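DNA-binding protein HU (Anabaena sp., PDB 1P71) binds, bends and wraps DNA as a histone-like homodimer, stabilising it against denaturation, and is essential for heterocyst differentiation. Local coordinates at residues Gly48-Arg53 with Pro77-Gly82. Numbering follows the deposited sequence.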
ATOM      1  N   GLY C  48      -6.991   2.235   1.209  1.00 29.53           N
ATOM      2  CA  GLY C  48      -6.125   2.302   2.366  1.00 29.04           C
ATOM      3  C   GLY C  48      -5.362   3.603   2.436  1.00 29.30           C
ATOM      4  O   GLY C  48      -5.572   4.505   1.616  1.00 28.93           O
ATOM      5  N   SER C  49      -4.470   3.691   3.418  1.00 29.28           N
ATOM      6  CA  SER C  49      -3.653   4.883   3.601  1.00 29.00           C
ATOM      7  C   SER C  49      -2.174   4.519   3.682  1.00 28.63           C
ATOM      8  O   SER C  49      -1.799   3.420   4.117  1.00 28.16           O
ATOM      9  CB  SER C  49      -4.073   5.622   4.862  1.00 28.87           C
ATOM     10  OG  SER C  49      -3.655   4.883   5.992  1.00 31.52           O
ATOM     11  N   PHE C  50      -1.351   5.477   3.285  1.00 28.16           N
ATOM     12  CA  PHE C  50       0.094   5.380   3.310  1.00 28.10           C
ATOM     13  C   PHE C  50       0.617   6.532   4.160  1.00 28.34           C
ATOM     14  O   PHE C  50       0.156   7.663   4.015  1.00 27.35           O
ATOM     15  CB  PHE C  50       0.668   5.581   1.908  1.00 28.25           C
ATOM     16  CG  PHE C  50       0.315   4.500   0.921  1.00 28.12           C
ATOM     17  CD1 PHE C  50      -0.841   4.611   0.146  1.00 27.67           C
ATOM     18  CD2 PHE C  50       1.173   3.417   0.721  1.00 27.12           C
ATOM     19  CE1 PHE C  50      -1.167   3.642  -0.795  1.00 29.59           C
ATOM     20  CE2 PHE C  50       0.860   2.433  -0.218  1.00 27.53           C
ATOM     21  CZ  PHE C  50      -0.308   2.541  -0.969  1.00 31.15           C
ATOM     22  N   GLU C  51       1.582   6.241   5.026  1.00 27.87           N
ATOM     23  CA  GLU C  51       2.193   7.263   5.841  1.00 29.09           C
ATOM     24  C   GLU C  51       3.604   6.885   6.255  1.00 28.67           C
ATOM     25  O   GLU C  51       4.038   5.762   6.057  1.00 28.56           O
ATOM     26  CB  GLU C  51       1.333   7.565   7.068  1.00 29.42           C
ATOM     27  CG  GLU C  51       1.087   6.395   7.993  1.00 30.60           C
ATOM     28  CD  GLU C  51       0.316   6.823   9.211  1.00 33.95           C
ATOM     29  OE1 GLU C  51      -0.213   7.954   9.216  1.00 36.65           O
ATOM     30  OE2 GLU C  51       0.256   6.045  10.168  1.00 37.36           O
ATOM     31  N   SER C  52       4.326   7.871   6.770  1.00 28.53           N
ATOM     32  CA  SER C  52       5.631   7.667   7.347  1.00 28.56           C
ATOM     33  C   SER C  52       5.418   7.348   8.842  1.00 28.36           C
ATOM     34  O   SER C  52       4.618   7.993   9.511  1.00 27.80           O
ATOM     35  CB  SER C  52       6.437   8.952   7.153  1.00 29.14           C
ATOM     36  OG  SER C  52       7.814   8.737   7.324  1.00 30.20           O
ATOM     37  N   ARG C  53       6.116   6.337   9.348  1.00 28.25           N
ATOM     38  CA  ARG C  53       6.072   6.014  10.763  1.00 28.36           C
ATOM     39  C   ARG C  53       7.453   6.158  11.377  1.00 28.27           C
ATOM     40  O   ARG C  53       8.435   5.701  10.800  1.00 27.61           O
ATOM     41  CB  ARG C  53       5.527   4.602  10.978  1.00 28.25           C
ATOM     42  CG  ARG C  53       4.020   4.586  10.765  1.00 30.46           C
ATOM     43  CD  ARG C  53       3.298   3.352  11.215  1.00 31.56           C
ATOM     44  NE  ARG C  53       1.925   3.394  10.716  1.00 33.04           N
ATOM     45  CZ  ARG C  53       1.214   2.335  10.371  1.00 34.70           C
ATOM     46  NH1 ARG C  53       1.747   1.123  10.453  1.00 34.73           N
ATOM     47  NH2 ARG C  53      -0.037   2.489   9.931  1.00 34.79           N
ATOM     48  N   PRO C  77       8.002   3.815   5.502  1.00 28.53           N
ATOM     49  CA  PRO C  77       6.663   3.936   4.922  1.00 28.50           C
ATOM     50  C   PRO C  77       5.726   2.843   5.490  1.00 28.71           C
ATOM     51  O   PRO C  77       6.178   1.729   5.806  1.00 28.92           O
ATOM     52  CB  PRO C  77       6.922   3.773   3.417  1.00 28.86           C
ATOM     53  CG  PRO C  77       8.226   3.068   3.293  1.00 28.14           C
ATOM     54  CD  PRO C  77       8.995   3.294   4.536  1.00 28.26           C
ATOM     55  N   ALA C  78       4.454   3.177   5.689  1.00 28.53           N
ATOM     56  CA  ALA C  78       3.497   2.215   6.218  1.00 28.96           C
ATOM     57  C   ALA C  78       2.166   2.289   5.473  1.00 29.24           C
ATOM     58  O   ALA C  78       1.730   3.374   5.080  1.00 30.05           O
ATOM     59  CB  ALA C  78       3.301   2.441   7.698  1.00 28.41           C
ATOM     60  N   PHE C  79       1.554   1.131   5.248  1.00 28.49           N
ATOM     61  CA  PHE C  79       0.251   1.034   4.591  1.00 28.21           C
ATOM     62  C   PHE C  79      -0.787   0.477   5.569  1.00 28.30           C
ATOM     63  O   PHE C  79      -0.490  -0.455   6.301  1.00 28.72           O
ATOM     64  CB  PHE C  79       0.353   0.136   3.353  1.00 28.00           C
ATOM     65  CG  PHE C  79      -0.968  -0.086   2.632  1.00 28.17           C
ATOM     66  CD1 PHE C  79      -1.557   0.938   1.919  1.00 28.57           C
ATOM     67  CD2 PHE C  79      -1.619  -1.319   2.700  1.00 27.37           C
ATOM     68  CE1 PHE C  79      -2.766   0.748   1.244  1.00 29.56           C
ATOM     69  CE2 PHE C  79      -2.829  -1.521   2.024  1.00 30.30           C
ATOM     70  CZ  PHE C  79      -3.400  -0.473   1.302  1.00 29.55           C
ATOM     71  N   SER C  80      -1.982   1.054   5.606  1.00 27.75           N
ATOM     72  CA  SER C  80      -3.079   0.467   6.380  1.00 28.74           C
ATOM     73  C   SER C  80      -4.258   0.298   5.470  1.00 27.34           C
ATOM     74  O   SER C  80      -4.791   1.272   4.971  1.00 27.91           O
ATOM     75  CB  SER C  80      -3.478   1.351   7.571  1.00 28.28           C
ATOM     76  OG  SER C  80      -2.333   1.645   8.349  1.00 34.55           O
ATOM     77  N   ALA C  81      -4.635  -0.945   5.242  1.00 26.79           N
ATOM     78  CA  ALA C  81      -5.662  -1.295   4.278  1.00 26.23           C
ATOM     79  C   ALA C  81      -7.017  -0.810   4.756  1.00 25.79           C
ATOM     80  O   ALA C  81      -7.312  -0.871   5.927  1.00 25.06           O
ATOM     81  CB  ALA C  81      -5.679  -2.794   4.059  1.00 25.93           C
ATOM     82  N   GLY C  82      -7.822  -0.310   3.826  1.00 26.30           N
ATOM     83  CA  GLY C  82      -9.146   0.187   4.146  1.00 26.22           C
ATOM     84  C   GLY C  82     -10.126  -0.957   4.234  1.00 25.81           C
ATOM     85  O   GLY C  82      -9.793  -2.086   3.866  1.00 25.62           O
TER
HETATM   86  O   HOH W   1      -1.001   4.048   7.314  1.00 54.67           O
HETATM   87  O   HOH W   2       0.317  -0.895   8.957  1.00 56.46           O
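S49 and S80 form one hydrogen-bonded antiparallel pair and E51 and A78 the next, so four backbone N-H...O bonds join 48-53 to 77-81. The shortest runs from A78 N to E51 O, 2.6 Å. Between these pairs, F50 CA points its hydrogen at A78 O, and F79 CA does so to S49 O.

On the face bearing S49, E51, A78 and S80, R53 reaches across, its chain extended from CG to NE, and lays one guanidinium face over A78 CB, 3.4 Å from R53 CZ. R53 NE gives a nearly straight hydrogen bond (3.2 Å, 168°), part of a salt bridge, to the anti lone pair of E51 OE2; S80 OG lies at the guanidinium edge, 2.9 Å from R53 NH2. One water links R53 NH1 to F79 O; another joins S49 OG to S80 OG. An alanine in place of R53 would probably uncover A78 CB on this side and leave E51 with a long, weak K41 pairing but no salt-bridge mate for OE2.

On the other face, F79 CD1 lies over one face of the F50 ring, 3.5 Å from F50 CZ, with the planes inclined at 48°. F79 CG stands anti to the backbone N (chi1 177°), and the ring extends beside G48 CA, where a side chain would clash.

F50 also packs on I32 and V36 of helix 18-37; F50 and F79 meet F79 and F50, respectively, of the second subunit edge-to-face. R53 and S80 pack against DNA phosphates. This is the root of HU's DNA-holding beta-ribbon arm, flanked by strand 42-44, with helix 83-89 following G82, its N-cap.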